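Local coordinates for putative poly(3-hydroxybutyrate) depolymerase LpqC (Bordetella parapertussis 12822, PDB 3D0K), which probably hydrolyses ester bonds, and is assigned as a putative poly(3-hydroxybutyrate) depolymerase with the alpha-beta-alpha sandwich of the alpha/beta-hydrolases, at residues A[71-76]-A[272-277]; A[242-247]-A[259-264]. One frame throughout, in Å; residues are numbered along the deposited sequence.

Both contacts are partly buried, and contact 2 is nested along the chain inside the loop that contact 1 closes. Their second segments belong to successive elements: strand 262-266 in contact 2, then helix 273-286 in contact 1. Contact 1 joins segment 71-76 to the start of helix 273-286 near the probable catalytic residues and is the more polar, with a serine and a glutamine around one phenylalanine and one tryptophan. Contact 2 lies farther out, where helix 237-255 covers the outermost strand of the central sheet. It buries more surface, 441 against 267 Å², and relies on aromatic rings and a leucine. Neither has a clear direct hydrogen bond across, and each has one bridging water.

Contact 1. Residues A[71-76]-A[272-277]; sequences RDFWIP and DGQAMS
Phe-73 lays one face of its ring against Gln-274, joining segment 71-76 to the first turn of helix 273-286 in this alpha/beta-hydrolase-type fold. The two side chains cross at about a right angle. Gln-274 CB stands over the middle of the ring, 3.7 Å from the centroid, in a CH-pi contact. Chi1 of -177° sets CG anti to the backbone N and near the ring; the extended chain beyond CG takes CD past the rim, 3.7 Å from Phe-73 CD1, with amide and ring planes only 20° apart. A long side chain suits this exposed position because its methylenes cover the ring while its OE1 is reached by water 1, which donates to both Gln-274 OE1 and Phe-73 O, tying the glutamine to the opposite backbone. Tyr-70 adds an edge-to-face partner to the phenylalanine.

Deeper in, Trp-74 meets Ser-277. The serine packs over the pyrrole side of the indole, its CB 3.2 Å from Trp-74 NE1, and Ser-277 O lies over the same face toward the rim, 3.6 Å from Trp-74 CZ2. A small residue suits this buried place, and the indole reaches on to Ala-281 and Trp-284 of the same helix and to Phe-145 of strand 142-147. The backbone C of Gly-273 packs 4.0 Å from Phe-73 CD2. The same glycine lies close to a probable Ser-His-Asp triad and a bound sulfate.

Asp-272 is the N-cap of helix 273-286: its OD2, met from above the carboxylate plane, accepts from Ala-275 N at 3.2 Å. One turn on, the hydroxyl of Ser-277 turns back into its own helix, and Gly-273 O receives Ser-277 N and Ser-277 OG from opposite faces of the carbonyl plane, the hydroxyl at 2.7 Å.

Contact 2. Residues A[242-247]-A[259-264]; sequences RHYYEA and FGWQLQ
Tyr-245 reaches from helix 237-255 to Leu-263, Trp-261 and Phe-259. From its CB, chi1 of -178° sets CG anti to the backbone N and on the side of Leu-263. There Leu-263 CB sits 3.8 Å from both CG and CD1 of the tyrosine, against one face in a CH-pi contact. Farther along, CE1 meets Trp-261 O at the ring edge and Phe-259 CE2, each 3.7 Å away. CZ lies 4.0 Å from that same CE2; the two rings meet obliquely, planes 52° apart. At the tip, water 2 accepts from Leu-263 N and has a weak bond with Tyr-245 OH. Tyrosine thus suits a partly exposed place: a flat hydrocarbon body inside, a hydroxyl at the water.

One residue earlier, Tyr-244 forms an offset stack with the six-membered ring of Trp-261, centroids 4.5 Å apart, and Trp-261 NE1 hydrogen-bonds to Leu-203 O. At the other end, the methyl CD2 of Leu-263 lies over one face of the Arg-242 guanidinium.

Segment 242-247 of helix 237-255 runs nearly antiparallel (163°) to residues 262-264, in a beta-alpha-beta crossover from strand 209-213 to strand 262-266. The helix covers this outermost strand, while Tyr-244 and Leu-263 also touch Ile-210 of the neighbouring strand 209-213.

Contact 1. Residues A[71-76]-A[272-277]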
loop_
_atom_site.group_PDB
_atom_site.type_symbol
_atom_site.label_atom_id
_atom_site.label_comp_id
_atom_site.label_asym_id
_atom_site.label_seq_id
_atom_site.Cartn_x
_atom_site.Cartn_y
_atom_site.Cartn_z
ATOM N N ARG A 71 -7.977 0.241 9.676
ATOM C CA ARG A 71 -8.753 -1.002 9.718
ATOM C C ARG A 71 -10.248 -0.648 9.937
ATOM O O ARG A 71 -11.130 -1.196 9.287
ATOM C CB ARG A 71 -8.193 -1.900 10.831
ATOM C CG ARG A 71 -9.022 -3.188 11.138
ATOM C CD ARG A 71 -10.225 -2.990 12.120
ATOM N NE ARG A 71 -9.892 -2.209 13.317
ATOM C CZ ARG A 71 -9.106 -2.618 14.309
ATOM N NH1 ARG A 71 -8.892 -1.799 15.317
ATOM N NH2 ARG A 71 -8.559 -3.848 14.324
ATOM N N ASP A 72 -10.509 0.311 10.816
ATOM C CA ASP A 72 -11.907 0.755 11.114
ATOM C C ASP A 72 -12.576 1.355 9.873
ATOM O O ASP A 72 -13.794 1.166 9.649
ATOM C CB ASP A 72 -11.925 1.799 12.230
ATOM C CG ASP A 72 -11.687 1.197 13.638
ATOM O OD1 ASP A 72 -11.609 -0.027 13.798
ATOM O OD2 ASP A 72 -11.564 1.989 14.591
ATOM N N PHE A 73 -11.809 2.116 9.084
ATOM C CA PHE A 73 -12.380 2.748 7.870
ATOM C C PHE A 73 -12.960 1.722 6.909
ATOM O O PHE A 73 -13.904 2.034 6.179
ATOM C CB PHE A 73 -11.317 3.506 7.064
ATOM C CG PHE A 73 -10.662 4.619 7.802
ATOM C CD1 PHE A 73 -11.271 5.223 8.895
ATOM C CD2 PHE A 73 -9.392 5.069 7.377
ATOM C CE1 PHE A 73 -10.627 6.298 9.591
ATOM C CE2 PHE A 73 -8.739 6.144 8.042
ATOM C CZ PHE A 73 -9.363 6.741 9.168
ATOM N N TRP A 74 -12.383 0.510 6.889
ATOM C CA TRP A 74 -12.799 -0.559 5.986
ATOM C C TRP A 74 -13.908 -1.492 6.508
ATOM O O TRP A 74 -14.354 -2.377 5.777
ATOM C CB TRP A 74 -11.591 -1.395 5.558
ATOM C CG TRP A 74 -10.751 -0.679 4.519
ATOM C CD1 TRP A 74 -9.830 0.351 4.729
ATOM C CD2 TRP A 74 -10.822 -0.883 3.123
ATOM N NE1 TRP A 74 -9.280 0.752 3.507
ATOM C CE2 TRP A 74 -9.887 0.015 2.511
ATOM C CE3 TRP A 74 -11.549 -1.786 2.306
ATOM C CZ2 TRP A 74 -9.683 0.043 1.124
ATOM C CZ3 TRP A 74 -11.347 -1.751 0.922
ATOM C CH2 TRP A 74 -10.415 -0.832 0.351
ATOM N N ILE A 75 -14.327 -1.318 7.761
ATOM C CA ILE A 75 -15.405 -2.153 8.321
ATOM C C ILE A 75 -16.728 -2.190 7.500
ATOM O O ILE A 75 -17.248 -3.279 7.192
ATOM C CB ILE A 75 -15.632 -1.884 9.823
ATOM C CG1 ILE A 75 -14.416 -2.439 10.636
ATOM C CG2 ILE A 75 -16.964 -2.551 10.313
ATOM C CD1 ILE A 75 -14.439 -1.956 12.126
ATOM N N PRO A 76 -17.292 -1.027 7.155
ATOM C CA PRO A 76 -18.550 -1.114 6.412
ATOM C C PRO A 76 -18.438 -1.875 5.082
ATOM O O PRO A 76 -19.305 -2.694 4.778
ATOM C CB PRO A 76 -18.931 0.365 6.202
ATOM C CG PRO A 76 -18.187 1.090 7.338
ATOM C CD PRO A 76 -16.890 0.380 7.411
ATOM N N ASP A 272 -7.794 12.556 2.716
ATOM C CA ASP A 272 -8.756 12.019 3.655
ATOM C C ASP A 272 -8.731 10.482 3.447
ATOM O O ASP A 272 -9.381 9.946 2.551
ATOM C CB ASP A 272 -10.128 12.640 3.346
ATOM C CG ASP A 272 -11.248 12.228 4.325
ATOM O OD1 ASP A 272 -12.284 12.954 4.285
ATOM O OD2 ASP A 272 -11.149 11.235 5.103
ATOM N N GLY A 273 -7.923 9.813 4.250
ATOM C CA GLY A 273 -7.729 8.352 4.138
ATOM C C GLY A 273 -9.023 7.569 4.284
ATOM O O GLY A 273 -9.203 6.549 3.603
ATOM N N GLN A 274 -9.927 8.014 5.154
ATOM C CA GLN A 274 -11.229 7.334 5.278
ATOM C C GLN A 274 -12.061 7.457 3.990
ATOM O O GLN A 274 -12.611 6.471 3.527
ATOM C CB GLN A 274 -12.036 7.941 6.425
ATOM C CG GLN A 274 -13.357 7.200 6.597
ATOM C CD GLN A 274 -14.013 7.441 7.914
ATOM O OE1 GLN A 274 -14.855 6.639 8.346
ATOM N NE2 GLN A 274 -13.653 8.540 8.572
ATOM N N ALA A 275 -12.191 8.676 3.443
ATOM C CA ALA A 275 -12.924 8.849 2.181
ATOM C C ALA A 275 -12.252 8.033 1.066
ATOM O O ALA A 275 -12.929 7.431 0.260
ATOM C CB ALA A 275 -12.978 10.315 1.766
HETATM N N MSE A 276 -10.919 8.057 1.001
HETATM C CA MSE A 276 -10.214 7.411 -0.087
HETATM C C MSE A 276 -10.348 5.878 0.052
HETATM O O MSE A 276 -10.456 5.168 -0.957
HETATM C CB MSE A 276 -8.738 7.828 -0.161
HETATM C CG MSE A 276 -8.535 9.346 -0.427
HETATM SE SE MSE A 276 -9.126 9.819 -2.297
HETATM C CE MSE A 276 -7.510 9.117 -3.171
ATOM N N SER A 277 -10.376 5.390 1.293
ATOM C CA SER A 277 -10.693 3.988 1.579
ATOM C C SER A 277 -12.074 3.575 1.025
ATOM O O SER A 277 -12.198 2.519 0.402
ATOM C CB SER A 277 -10.624 3.673 3.090
ATOM O OG SER A 277 -9.304 3.811 3.583
HETATM O O HOH W 1 -15.574 4.211 6.814
#

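Contact 2. Residues A[242-247]-A[259-264]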
loop_
_atom_site.group_PDB
_atom_site.type_symbol
_atom_site.label_atom_id
_atom_site.label_comp_id
_atom_site.label_asym_id
_atom_site.label_seq_id
_atom_site.Cartn_x
_atom_site.Cartn_y
_atom_site.Cartn_z
ATOM N N ARG A 242 -0.058 13.028 -10.972
ATOM C CA ARG A 242 -0.051 13.165 -12.436
ATOM C C ARG A 242 1.368 13.049 -12.996
ATOM O O ARG A 242 1.588 12.472 -14.062
ATOM C CB ARG A 242 -0.612 14.535 -12.868
ATOM C CG ARG A 242 -2.011 14.864 -12.346
ATOM C CD ARG A 242 -2.744 15.818 -13.380
ATOM N NE ARG A 242 -3.392 14.930 -14.352
ATOM C CZ ARG A 242 -4.693 14.625 -14.387
ATOM N NH1 ARG A 242 -5.137 13.765 -15.302
ATOM N NH2 ARG A 242 -5.561 15.185 -13.540
ATOM N N HIS A 243 2.319 13.596 -12.261
ATOM C CA HIS A 243 3.732 13.564 -12.631
ATOM C C HIS A 243 4.184 12.090 -12.664
ATOM O O HIS A 243 4.845 11.688 -13.622
ATOM C CB HIS A 243 4.528 14.383 -11.624
ATOM C CG HIS A 243 5.987 14.530 -11.942
ATOM N ND1 HIS A 243 6.926 13.593 -11.564
ATOM C CD2 HIS A 243 6.673 15.515 -12.565
ATOM C CE1 HIS A 243 8.133 13.989 -11.955
ATOM N NE2 HIS A 243 8.008 15.152 -12.567
ATOM N N TYR A 244 3.844 11.316 -11.630
ATOM C CA TYR A 244 4.242 9.897 -11.559
ATOM C C TYR A 244 3.680 9.080 -12.718
ATOM O O TYR A 244 4.405 8.313 -13.390
ATOM C CB TYR A 244 3.786 9.295 -10.213
ATOM C CG TYR A 244 4.168 7.859 -9.983
ATOM C CD1 TYR A 244 5.525 7.441 -9.924
ATOM C CD2 TYR A 244 3.156 6.907 -9.721
ATOM C CE1 TYR A 244 5.841 6.069 -9.660
ATOM C CE2 TYR A 244 3.480 5.601 -9.423
ATOM C CZ TYR A 244 4.820 5.203 -9.403
ATOM O OH TYR A 244 5.098 3.879 -9.088
ATOM N N TYR A 245 2.386 9.248 -12.926
ATOM C CA TYR A 245 1.697 8.624 -14.043
ATOM C C TYR A 245 2.375 8.893 -15.396
ATOM O O TYR A 245 2.654 7.977 -16.150
ATOM C CB TYR A 245 0.226 9.013 -14.061
ATOM C CG TYR A 245 -0.527 8.347 -15.192
ATOM C CD1 TYR A 245 -0.873 6.990 -15.126
ATOM C CD2 TYR A 245 -0.888 9.068 -16.332
ATOM C CE1 TYR A 245 -1.590 6.394 -16.171
ATOM C CE2 TYR A 245 -1.585 8.453 -17.390
ATOM C CZ TYR A 245 -1.933 7.141 -17.282
ATOM O OH TYR A 245 -2.617 6.550 -18.320
ATOM N N GLU A 246 2.683 10.153 -15.693
ATOM C CA GLU A 246 3.331 10.467 -16.975
ATOM C C GLU A 246 4.758 9.893 -17.048
ATOM O O GLU A 246 5.206 9.454 -18.126
ATOM C CB GLU A 246 3.308 11.985 -17.253
ATOM C CG GLU A 246 1.885 12.587 -17.421
ATOM C CD GLU A 246 1.788 14.029 -16.905
ATOM O OE1 GLU A 246 0.795 14.738 -17.203
ATOM O OE2 GLU A 246 2.700 14.442 -16.157
ATOM N N ALA A 247 5.451 9.862 -15.902
ATOM C CA ALA A 247 6.813 9.324 -15.837
ATOM C C ALA A 247 6.811 7.833 -16.172
ATOM O O ALA A 247 7.702 7.346 -16.877
ATOM C CB ALA A 247 7.395 9.534 -14.387
ATOM N N PHE A 259 2.241 -0.978 -20.667
ATOM C CA PHE A 259 2.037 -0.070 -19.546
ATOM C C PHE A 259 0.629 -0.257 -18.994
ATOM O O PHE A 259 -0.345 -0.019 -19.702
ATOM C CB PHE A 259 2.195 1.357 -20.026
ATOM C CG PHE A 259 2.004 2.401 -18.961
ATOM C CD1 PHE A 259 2.888 2.477 -17.869
ATOM C CD2 PHE A 259 1.008 3.389 -19.112
ATOM C CE1 PHE A 259 2.733 3.463 -16.913
ATOM C CE2 PHE A 259 0.848 4.409 -18.126
ATOM C CZ PHE A 259 1.699 4.453 -17.059
ATOM N N GLY A 260 0.544 -0.664 -17.730
ATOM C CA GLY A 260 -0.711 -1.099 -17.111
ATOM C C GLY A 260 -1.325 -0.099 -16.140
ATOM O O GLY A 260 -2.481 -0.288 -15.714
ATOM N N TRP A 261 -0.599 0.964 -15.793
ATOM C CA TRP A 261 -1.098 1.862 -14.719
ATOM C C TRP A 261 -2.346 2.606 -15.147
ATOM O O TRP A 261 -2.548 2.853 -16.326
ATOM C CB TRP A 261 -0.057 2.876 -14.268
ATOM C CG TRP A 261 1.244 2.344 -13.804
ATOM C CD1 TRP A 261 1.629 0.999 -13.597
ATOM C CD2 TRP A 261 2.360 3.139 -13.428
ATOM N NE1 TRP A 261 2.928 0.971 -13.140
ATOM C CE2 TRP A 261 3.390 2.259 -13.008
ATOM C CE3 TRP A 261 2.584 4.539 -13.391
ATOM C CZ2 TRP A 261 4.656 2.715 -12.601
ATOM C CZ3 TRP A 261 3.838 5.007 -12.945
ATOM C CH2 TRP A 261 4.864 4.099 -12.577
ATOM N N GLN A 262 -3.202 2.934 -14.172
ATOM C CA GLN A 262 -4.346 3.774 -14.411
ATOM C C GLN A 262 -4.308 4.876 -13.375
ATOM O O GLN A 262 -4.113 4.605 -12.180
ATOM C CB GLN A 262 -5.643 2.970 -14.249
ATOM C CG GLN A 262 -5.595 1.588 -14.942
ATOM C CD GLN A 262 -6.251 1.554 -16.328
ATOM O OE1 GLN A 262 -7.104 0.686 -16.593
ATOM N NE2 GLN A 262 -5.886 2.495 -17.210
ATOM N N LEU A 263 -4.503 6.099 -13.836
ATOM C CA LEU A 263 -4.680 7.261 -12.983
ATOM C C LEU A 263 -6.175 7.522 -12.760
ATOM O O LEU A 263 -6.920 7.818 -13.705
ATOM C CB LEU A 263 -3.990 8.492 -13.594
ATOM C CG LEU A 263 -4.173 9.791 -12.772
ATOM C CD1 LEU A 263 -3.452 9.702 -11.398
ATOM C CD2 LEU A 263 -3.703 11.074 -13.503
ATOM N N GLN A 264 -6.632 7.409 -11.527
ATOM C CA GLN A 264 -8.059 7.610 -11.268
ATOM C C GLN A 264 -8.233 8.829 -10.382
ATOM O O GLN A 264 -7.866 8.801 -9.219
ATOM C CB GLN A 264 -8.651 6.339 -10.602
ATOM C CG GLN A 264 -10.093 6.548 -10.140
ATOM C CD GLN A 264 -11.045 6.724 -11.304
ATOM O OE1 GLN A 264 -11.599 7.822 -11.542
ATOM N NE2 GLN A 264 -11.260 5.643 -12.036
HETATM O O HOH W 2 -5.169 6.341 -16.562
#